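Local coordinates for protein haloacid dehalogenase-like hydrolase (PDB 4EZE) that probably hydrolyses O-phosphoserine to serine and phosphate in a magnesium-dependent reaction, the last step of serine biosynthesis, at residues E263-C268 and E279-G284; N273-L278 and P291-K296; M23-F28 and K101-P106. All coordinates share one frame; numbering follows the deposited sequence.

Interaction 1 (E263-C268 and E279-G284)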
loop_
_atom_site.group_PDB
_atom_site.type_symbol
_atom_site.label_atom_id
_atom_site.label_comp_id
_atom_site.label_asym_id
_atom_site.label_seq_id
_atom_site.Cartn_x
_atom_site.Cartn_y
_atom_site.Cartn_z
ATOM N N GLU A 263 -7.983 -9.066 -12.172
ATOM C CA GLU A 263 -8.701 -7.829 -11.994
ATOM C C GLU A 263 -9.254 -7.775 -10.580
ATOM O O GLU A 263 -9.811 -6.764 -10.166
ATOM C CB GLU A 263 -9.812 -7.621 -13.035
ATOM C CG GLU A 263 -11.003 -8.580 -12.937
ATOM C CD GLU A 263 -11.078 -9.573 -14.097
ATOM O OE1 GLU A 263 -10.174 -10.434 -14.234
ATOM O OE2 GLU A 263 -12.055 -9.495 -14.875
ATOM N N ASN A 264 -9.129 -8.858 -9.828
ATOM C CA ASN A 264 -9.725 -8.845 -8.487
ATOM C C ASN A 264 -8.645 -8.763 -7.426
ATOM O O ASN A 264 -8.897 -8.956 -6.220
ATOM C CB ASN A 264 -10.592 -10.077 -8.278
ATOM C CG ASN A 264 -11.842 -10.038 -9.110
ATOM O OD1 ASN A 264 -12.583 -9.066 -9.080
ATOM N ND2 ASN A 264 -12.079 -11.091 -9.867
ATOM N N ILE A 265 -7.425 -8.519 -7.896
ATOM C CA ILE A 265 -6.278 -8.346 -7.004
ATOM C C ILE A 265 -6.004 -6.866 -6.743
ATOM O O ILE A 265 -5.685 -6.106 -7.660
ATOM C CB ILE A 265 -5.028 -8.963 -7.617
ATOM C CG1 ILE A 265 -5.227 -10.459 -7.826
ATOM C CG2 ILE A 265 -3.799 -8.731 -6.737
ATOM C CD1 ILE A 265 -4.034 -11.115 -8.485
ATOM N N ILE A 266 -6.143 -6.465 -5.490
ATOM C CA ILE A 266 -5.693 -5.151 -5.039
ATOM C C ILE A 266 -4.362 -5.302 -4.245
ATOM O O ILE A 266 -4.263 -6.133 -3.333
ATOM C CB ILE A 266 -6.767 -4.517 -4.152
ATOM C CG1 ILE A 266 -8.053 -4.256 -4.940
ATOM C CG2 ILE A 266 -6.263 -3.246 -3.496
ATOM C CD1 ILE A 266 -9.238 -4.053 -4.020
ATOM N N ALA A 267 -3.349 -4.510 -4.608
ATOM C CA ALA A 267 -2.054 -4.447 -3.905
ATOM C C ALA A 267 -1.736 -2.995 -3.560
ATOM O O ALA A 267 -2.002 -2.104 -4.360
ATOM C CB ALA A 267 -0.950 -5.013 -4.777
ATOM N N CYS A 268 -1.179 -2.760 -2.376
ATOM C CA CYS A 268 -0.875 -1.401 -1.893
ATOM C C CYS A 268 0.595 -1.337 -1.495
ATOM O O CYS A 268 1.099 -2.256 -0.862
ATOM C CB CYS A 268 -1.661 -1.096 -0.622
ATOM S SG CYS A 268 -3.442 -1.349 -0.724
ATOM N N GLU A 279 2.103 -3.007 -10.293
ATOM C CA GLU A 279 1.796 -2.945 -11.715
ATOM C C GLU A 279 1.067 -4.198 -12.138
ATOM O O GLU A 279 0.191 -4.154 -12.996
ATOM C CB GLU A 279 3.047 -2.746 -12.550
ATOM C CG GLU A 279 3.490 -1.291 -12.597
ATOM C CD GLU A 279 4.878 -1.126 -13.188
ATOM O OE1 GLU A 279 5.082 -0.162 -13.953
ATOM O OE2 GLU A 279 5.769 -1.955 -12.891
ATOM N N HIS A 280 1.397 -5.311 -11.501
ATOM C CA HIS A 280 0.696 -6.550 -11.793
ATOM C C HIS A 280 -0.747 -6.555 -11.266
ATOM O O HIS A 280 -1.653 -6.997 -11.949
ATOM C CB HIS A 280 1.452 -7.749 -11.239
ATOM C CG HIS A 280 0.656 -9.012 -11.269
ATOM N ND1 HIS A 280 0.564 -9.804 -12.394
ATOM C CD2 HIS A 280 -0.111 -9.608 -10.325
ATOM C CE1 HIS A 280 -0.210 -10.841 -12.132
ATOM N NE2 HIS A 280 -0.628 -10.751 -10.882
ATOM N N ALA A 281 -0.969 -6.076 -10.053
ATOM C CA ALA A 281 -2.327 -6.071 -9.507
ATOM C C ALA A 281 -3.317 -5.419 -10.464
ATOM O O ALA A 281 -2.952 -4.513 -11.229
ATOM C CB ALA A 281 -2.359 -5.350 -8.170
ATOM N N GLY A 282 -4.576 -5.849 -10.399
ATOM C CA GLY A 282 -5.623 -5.243 -11.235
ATOM C C GLY A 282 -5.776 -3.793 -10.811
ATOM O O GLY A 282 -5.875 -2.892 -11.630
ATOM N N THR A 283 -5.797 -3.579 -9.504
ATOM C CA THR A 283 -5.895 -2.253 -8.937
ATOM C C THR A 283 -4.726 -2.066 -7.973
ATOM O O THR A 283 -4.716 -2.638 -6.876
ATOM C CB THR A 283 -7.227 -2.074 -8.214
ATOM O OG1 THR A 283 -8.288 -2.176 -9.170
ATOM C CG2 THR A 283 -7.286 -0.708 -7.517
ATOM N N GLY A 284 -3.721 -1.324 -8.436
ATOM C CA GLY A 284 -2.490 -1.041 -7.677
ATOM C C GLY A 284 -2.653 0.320 -7.034
ATOM O O GLY A 284 -3.152 1.268 -7.657
#
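Ala281 and Ala267 meet methyl to methyl, their CB atoms 3.7 Å apart, at the tight end of this contact. Ala281 is the first residue to leave the helix, and Ala281 CB also lies 3.4 Å from Ile265 O and 3.9 Å from Ile265 CG2, so it fills the corner where the chain turns from helix into strand. Two backbone bonds fix the parallel pairing there. Thr283 N gives a bond of 3.1 Å to Ile265 O, and Ala267 N reaches Thr283 O at 3.2 Å. On the face opposite Ala267, the side chains of Ile266 and Thr283 lie parallel, with Ile266 CG1 4.0 Å from Thr283 CB; Pro106 touches both. Beside helix 244-258, which covers Ile265, the packing is looser: Ile265 CD1 approaches His280 NE2 obliquely, at 4.2 Å. Toward solvent the contact thins. Exposed Glu263 meets Gly282 only through backbone, CA to CA at 4.1 Å, and the Glu263 side chain comes no nearer than 5.1 Å to 279-284. Strand 110-113 pairs with the other edge of strand 265-269. Strand 265-269, helix 275-280 and strand 283-287 thus form a beta-alpha-beta crossover in the parallel sheet of the Rossmann-like HAD hydrolase core.

Interaction 2 (N273-L278 and P291-K296); sequences NDLPML and PVVREK
Leu275 reaches from helix 275-280 into the surface of helix 291-296 and has more area buried here than any other residue of the pair. Its two methyls divide the work. Leu275 CD2 lies 4.0 Å from Val293 CG1 and the same distance from Val293 CA, whereas Leu275 CD1 lies 4.4 Å from Val292 CG2 and beside the end of Lys296. Val293, second in buried area, answers with both branches as the two side chains overlap head to tail. Val293 CG1, anti to the backbone N (chi1 -174°), is shared between the two leucines: besides Leu275 it touches Leu278 CD1 at 4.0 Å, the leucine crossing it at about a right angle. Val293 CG2 stands 4.2 Å from Leu275 CG. Lys296 comes third and crosses Leu275 at a similarly steep angle. Lys296 CB is 4.1 Å from Leu275 CD2, and a bend at the last torsion (chi4 63°) brings Lys296 NZ to 4.0 Å from Leu275 CD1. Ile297 adds to the apolar cover of Leu275 and Leu278. No hydrogen bond or salt bridge links the two segments, so the helices are joined mainly by aliphatic surfaces, with the buried Leu278-Val293 pair inside and the lysine amine at the exposed margin; such a contact depends on complementary shape more than on directional bonds.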
loop_
_atom_site.group_PDB
_atom_site.type_symbol
_atom_site.label_atom_id
_atom_site.label_comp_id
_atom_site.label_asym_id
_atom_site.label_seq_id
_atom_site.Cartn_x
_atom_site.Cartn_y
_atom_site.Cartn_z
ATOM N N ASN A 273 10.491 -1.026 -4.687
ATOM C CA ASN A 273 10.479 -2.491 -4.686
ATOM C C ASN A 273 9.057 -3.076 -4.703
ATOM O O ASN A 273 8.887 -4.288 -4.707
ATOM C CB ASN A 273 11.329 -3.091 -3.552
ATOM C CG ASN A 273 10.943 -2.576 -2.190
ATOM O OD1 ASN A 273 9.764 -2.325 -1.908
ATOM N ND2 ASN A 273 11.937 -2.405 -1.328
ATOM N N ASP A 274 8.058 -2.187 -4.761
ATOM C CA ASP A 274 6.650 -2.548 -4.816
ATOM C C ASP A 274 6.116 -2.433 -6.257
ATOM O O ASP A 274 5.067 -2.999 -6.592
ATOM C CB ASP A 274 5.820 -1.640 -3.887
ATOM C CG ASP A 274 6.027 -1.942 -2.404
ATOM O OD1 ASP A 274 6.062 -3.120 -2.030
ATOM O OD2 ASP A 274 6.128 -0.990 -1.598
ATOM N N LEU A 275 6.817 -1.702 -7.116
ATOM C CA LEU A 275 6.283 -1.476 -8.480
ATOM C C LEU A 275 5.823 -2.736 -9.254
ATOM O O LEU A 275 4.716 -2.752 -9.820
ATOM C CB LEU A 275 7.245 -0.651 -9.327
ATOM C CG LEU A 275 7.241 0.851 -9.012
ATOM C CD1 LEU A 275 8.374 1.541 -9.753
ATOM C CD2 LEU A 275 5.923 1.497 -9.402
ATOM N N PRO A 276 6.666 -3.785 -9.312
ATOM C CA PRO A 276 6.263 -4.974 -10.071
ATOM C C PRO A 276 4.959 -5.538 -9.543
ATOM O O PRO A 276 4.038 -5.819 -10.313
ATOM C CB PRO A 276 7.409 -5.937 -9.816
ATOM C CG PRO A 276 8.585 -5.034 -9.690
ATOM C CD PRO A 276 8.086 -3.842 -8.929
ATOM N N MET A 277 4.880 -5.662 -8.224
ATOM C CA MET A 277 3.671 -6.115 -7.561
ATOM C C MET A 277 2.474 -5.188 -7.784
ATOM O O MET A 277 1.357 -5.650 -7.992
ATOM C CB MET A 277 3.934 -6.276 -6.068
ATOM C CG MET A 277 2.758 -6.785 -5.282
ATOM S SD MET A 277 3.195 -7.132 -3.569
ATOM C CE MET A 277 3.129 -5.483 -2.866
ATOM N N LEU A 278 2.680 -3.883 -7.733
ATOM C CA LEU A 278 1.545 -2.974 -7.933
ATOM C C LEU A 278 1.128 -2.895 -9.400
ATOM O O LEU A 278 -0.060 -2.703 -9.720
ATOM C CB LEU A 278 1.867 -1.566 -7.435
ATOM C CG LEU A 278 2.296 -1.365 -5.989
ATOM C CD1 LEU A 278 2.618 0.104 -5.807
ATOM C CD2 LEU A 278 1.186 -1.761 -5.042
ATOM N N PRO A 291 8.161 9.295 -5.218
ATOM C CA PRO A 291 7.955 9.960 -6.511
ATOM C C PRO A 291 7.925 8.997 -7.713
ATOM O O PRO A 291 7.050 9.112 -8.575
ATOM C CB PRO A 291 9.153 10.915 -6.596
ATOM C CG PRO A 291 9.419 11.271 -5.162
ATOM C CD PRO A 291 9.140 10.009 -4.374
ATOM N N VAL A 292 8.851 8.047 -7.771
ATOM C CA VAL A 292 8.897 7.159 -8.927
ATOM C C VAL A 292 7.667 6.248 -8.985
ATOM O O VAL A 292 7.230 5.859 -10.069
ATOM C CB VAL A 292 10.186 6.313 -8.989
ATOM C CG1 VAL A 292 10.304 5.412 -7.767
ATOM C CG2 VAL A 292 10.198 5.490 -10.277
ATOM N N VAL A 293 7.113 5.929 -7.815
ATOM C CA VAL A 293 5.875 5.165 -7.727
ATOM C C VAL A 293 4.660 6.039 -8.053
ATOM O O VAL A 293 3.782 5.624 -8.803
ATOM C CB VAL A 293 5.695 4.509 -6.338
ATOM C CG1 VAL A 293 4.465 3.608 -6.326
ATOM C CG2 VAL A 293 6.932 3.702 -5.974
ATOM N N ARG A 294 4.590 7.249 -7.508
ATOM C CA ARG A 294 3.456 8.120 -7.784
ATOM C C ARG A 294 3.327 8.348 -9.304
ATOM O O ARG A 294 2.265 8.693 -9.813
ATOM C CB ARG A 294 3.592 9.442 -7.011
ATOM C CG ARG A 294 3.424 9.317 -5.491
ATOM C CD ARG A 294 3.934 10.560 -4.758
ATOM N NE ARG A 294 3.481 10.658 -3.366
ATOM C CZ ARG A 294 2.530 11.498 -2.943
ATOM N NH1 ARG A 294 1.952 12.311 -3.820
ATOM N NH2 ARG A 294 2.156 11.535 -1.651
ATOM N N GLU A 295 4.413 8.144 -10.039
ATOM C CA GLU A 295 4.379 8.416 -11.472
ATOM C C GLU A 295 3.912 7.250 -12.316
ATOM O O GLU A 295 3.304 7.451 -13.366
ATOM C CB GLU A 295 5.724 8.922 -11.983
ATOM C CG GLU A 295 6.003 10.369 -11.618
ATOM C CD GLU A 295 7.122 10.961 -12.450
ATOM O OE1 GLU A 295 7.184 10.647 -13.659
ATOM O OE2 GLU A 295 7.934 11.736 -11.898
ATOM N N LYS A 296 4.184 6.025 -11.890
ATOM C CA LYS A 296 3.642 4.895 -12.638
ATOM C C LYS A 296 2.273 4.448 -12.133
ATOM O O LYS A 296 1.486 3.898 -12.899
ATOM C CB LYS A 296 4.620 3.720 -12.652
ATOM C CG LYS A 296 5.914 4.022 -13.386
ATOM C CD LYS A 296 6.544 2.759 -13.947
ATOM C CE LYS A 296 7.980 3.008 -14.381
ATOM N NZ LYS A 296 8.841 3.383 -13.222
#

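Interaction 3 (M23-F28 and K101-P106); sequences MSIIYF and KPQPLP
One direct hydrogen bond joins the two backbones: Lys101 N donates to Ile25 O at 2.8 Å. Water adds to this link. One molecule accepts from Ile25 N at 2.8 Å and makes a weak bond to Lys101 O, while a second accepts from Tyr27 OH; its approach to Lys101 NZ is too short to be trusted as a bond. The apolar contact follows the lysine chain, which leaves with CG anti to the backbone N (chi1 -179°) and stays extended to its end. It therefore runs along Ile25 in the same sense, with Lys101 CB 3.9 Å from Ile25 CB and Lys101 CD 4.0 Å from Ile25 CD1. Tyr27 crosses this chain obliquely, with Tyr27 OH 3.5 Å from Lys101 CD. Ile25 CG2 lies over one face of the tyrosine ring, toward the rim. Lys101 NZ also forms a salt bridge with Asp315, near the C-terminus. Poorly ordered Gln103 lies at the exposed end. Strand 23-29 pairs on one edge with strand 67-75 and on the other with strand 97-100, and the Lys101 N to Ile25 O bond continues that second pairing. From there the loop leads away to strand 110-113, with Pro102 and Pro106 packing on Thr283.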
loop_
_atom_site.group_PDB
_atom_site.type_symbol
_atom_site.label_atom_id
_atom_site.label_comp_id
_atom_site.label_asym_id
_atom_site.label_seq_id
_atom_site.Cartn_x
_atom_site.Cartn_y
_atom_site.Cartn_z
ATOM N N MET A 23 -20.122 5.185 -19.063
ATOM C CA MET A 23 -20.016 6.189 -18.035
ATOM C C MET A 23 -18.822 5.835 -17.154
ATOM O O MET A 23 -18.434 4.673 -17.042
ATOM C CB MET A 23 -21.305 6.273 -17.221
ATOM C CG MET A 23 -22.466 6.915 -17.977
ATOM S SD MET A 23 -22.011 8.353 -18.979
ATOM C CE MET A 23 -22.467 9.733 -17.911
ATOM N N SER A 24 -18.213 6.854 -16.567
ATOM C CA SER A 24 -17.159 6.636 -15.604
ATOM C C SER A 24 -17.545 7.362 -14.336
ATOM O O SER A 24 -18.385 8.270 -14.361
ATOM C CB SER A 24 -15.819 7.136 -16.130
ATOM O OG SER A 24 -15.225 6.170 -16.979
ATOM N N ILE A 25 -16.949 6.925 -13.230
ATOM C CA ILE A 25 -17.202 7.489 -11.919
ATOM C C ILE A 25 -15.880 7.839 -11.248
ATOM O O ILE A 25 -14.906 7.086 -11.323
ATOM C CB ILE A 25 -17.961 6.485 -11.047
ATOM C CG1 ILE A 25 -19.390 6.351 -11.582
ATOM C CG2 ILE A 25 -17.958 6.939 -9.593
ATOM C CD1 ILE A 25 -20.035 4.999 -11.354
ATOM N N ILE A 26 -15.849 9.007 -10.627
ATOM C CA ILE A 26 -14.698 9.467 -9.884
ATOM C C ILE A 26 -15.214 9.923 -8.542
ATOM O O ILE A 26 -16.197 10.674 -8.484
ATOM C CB ILE A 26 -14.066 10.704 -10.539
ATOM C CG1 ILE A 26 -13.566 10.364 -11.942
ATOM C CG2 ILE A 26 -12.946 11.234 -9.660
ATOM C CD1 ILE A 26 -12.900 11.514 -12.656
ATOM N N TYR A 27 -14.580 9.451 -7.471
ATOM C CA TYR A 27 -14.908 9.940 -6.125
ATOM C C TYR A 27 -13.853 10.931 -5.682
ATOM O O TYR A 27 -12.664 10.707 -5.899
ATOM C CB TYR A 27 -14.895 8.793 -5.111
ATOM C CG TYR A 27 -15.768 7.604 -5.450
ATOM C CD1 TYR A 27 -17.128 7.615 -5.161
ATOM C CD2 TYR A 27 -15.221 6.453 -6.021
ATOM C CE1 TYR A 27 -17.933 6.518 -5.444
ATOM C CE2 TYR A 27 -16.016 5.354 -6.305
ATOM C CZ TYR A 27 -17.376 5.397 -6.019
ATOM O OH TYR A 27 -18.174 4.308 -6.281
ATOM N N PHE A 28 -14.271 12.000 -5.026
ATOM C CA PHE A 28 -13.343 12.986 -4.538
ATOM C C PHE A 28 -13.473 13.084 -3.042
ATOM O O PHE A 28 -14.573 13.225 -2.538
ATOM C CB PHE A 28 -13.688 14.358 -5.095
ATOM C CG PHE A 28 -13.491 14.467 -6.561
ATOM C CD1 PHE A 28 -12.264 14.820 -7.074
ATOM C CD2 PHE A 28 -14.541 14.226 -7.427
ATOM C CE1 PHE A 28 -12.083 14.918 -8.438
ATOM C CE2 PHE A 28 -14.367 14.323 -8.785
ATOM C CZ PHE A 28 -13.135 14.651 -9.292
ATOM N N LYS A 101 -13.249 5.069 -10.284
ATOM C CA LYS A 101 -13.798 3.748 -10.020
ATOM C C LYS A 101 -13.379 2.738 -11.086
ATOM O O LYS A 101 -13.606 2.929 -12.272
ATOM C CB LYS A 101 -15.308 3.823 -9.906
ATOM C CG LYS A 101 -15.979 2.495 -9.614
ATOM C CD LYS A 101 -17.468 2.713 -9.370
ATOM C CE LYS A 101 -18.230 1.409 -9.211
ATOM N NZ LYS A 101 -19.594 1.673 -8.671
ATOM N N PRO A 102 -12.732 1.653 -10.658
ATOM C CA PRO A 102 -12.359 0.644 -11.618
ATOM C C PRO A 102 -13.597 -0.060 -12.207
ATOM O O PRO A 102 -14.621 -0.153 -11.548
ATOM C CB PRO A 102 -11.526 -0.337 -10.782
ATOM C CG PRO A 102 -11.165 0.392 -9.531
ATOM C CD PRO A 102 -12.305 1.323 -9.290
ATOM N N GLN A 103 -13.495 -0.534 -13.441
ATOM C CA GLN A 103 -14.560 -1.304 -14.072
ATOM C C GLN A 103 -13.929 -2.428 -14.875
ATOM O O GLN A 103 -13.172 -2.200 -15.801
ATOM C CB GLN A 103 -15.454 -0.415 -14.943
ATOM C CG GLN A 103 -16.690 0.092 -14.213
ATOM C CD GLN A 103 -17.031 1.536 -14.552
ATOM O OE1 GLN A 103 -16.694 2.025 -15.633
ATOM N NE2 GLN A 103 -17.697 2.228 -13.622
ATOM N N PRO A 104 -14.205 -3.661 -14.473
ATOM C CA PRO A 104 -15.134 -3.876 -13.388
ATOM C C PRO A 104 -14.495 -3.579 -12.012
ATOM O O PRO A 104 -13.271 -3.473 -11.901
ATOM C CB PRO A 104 -15.448 -5.367 -13.517
ATOM C CG PRO A 104 -14.224 -5.965 -14.153
ATOM C CD PRO A 104 -13.419 -4.865 -14.785
ATOM N N LEU A 105 -15.324 -3.454 -10.979
ATOM C CA LEU A 105 -14.846 -3.280 -9.620
ATOM C C LEU A 105 -14.288 -4.606 -9.134
ATOM O O LEU A 105 -14.844 -5.647 -9.428
ATOM C CB LEU A 105 -15.991 -2.836 -8.713
ATOM C CG LEU A 105 -15.570 -2.265 -7.361
ATOM C CD1 LEU A 105 -14.938 -0.889 -7.525
ATOM C CD2 LEU A 105 -16.753 -2.189 -6.415
ATOM N N PRO A 106 -13.182 -4.569 -8.380
ATOM C CA PRO A 106 -12.633 -5.792 -7.835
ATOM C C PRO A 106 -13.614 -6.401 -6.861
ATOM O O PRO A 106 -14.364 -5.671 -6.192
ATOM C CB PRO A 106 -11.388 -5.310 -7.076
ATOM C CG PRO A 106 -11.057 -4.006 -7.701
ATOM C CD PRO A 106 -12.394 -3.398 -7.983
HETATM O O HOH W 1 -16.164 4.339 -13.826
HETATM O O HOH W 2 -20.569 3.669 -7.641
#

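How the interactions relate
Interaction 3 comes first along the chain, closing before the other two open; the segments of interactions 1 and 2 then alternate. Interactions 1 and 2 have centres 12 Å apart and share helix 275-280, whose end turns into strand 283-287 in one and whose side packs on helix 291-296 in the other. Ala267 O touches Leu278 CD2 at 3.3 Å, so they form one continuous part of the parallel-sheet domain, close to the predicted nucleophile Asp114. Interaction 3, where strand 23-29 meets the chain following the outermost strand 97-100, lies about 14 Å and 21 Å, centre to centre, from interactions 1 and 2. Its 101-106 loop packs on both segments of interaction 1, thereby connecting the two sheets.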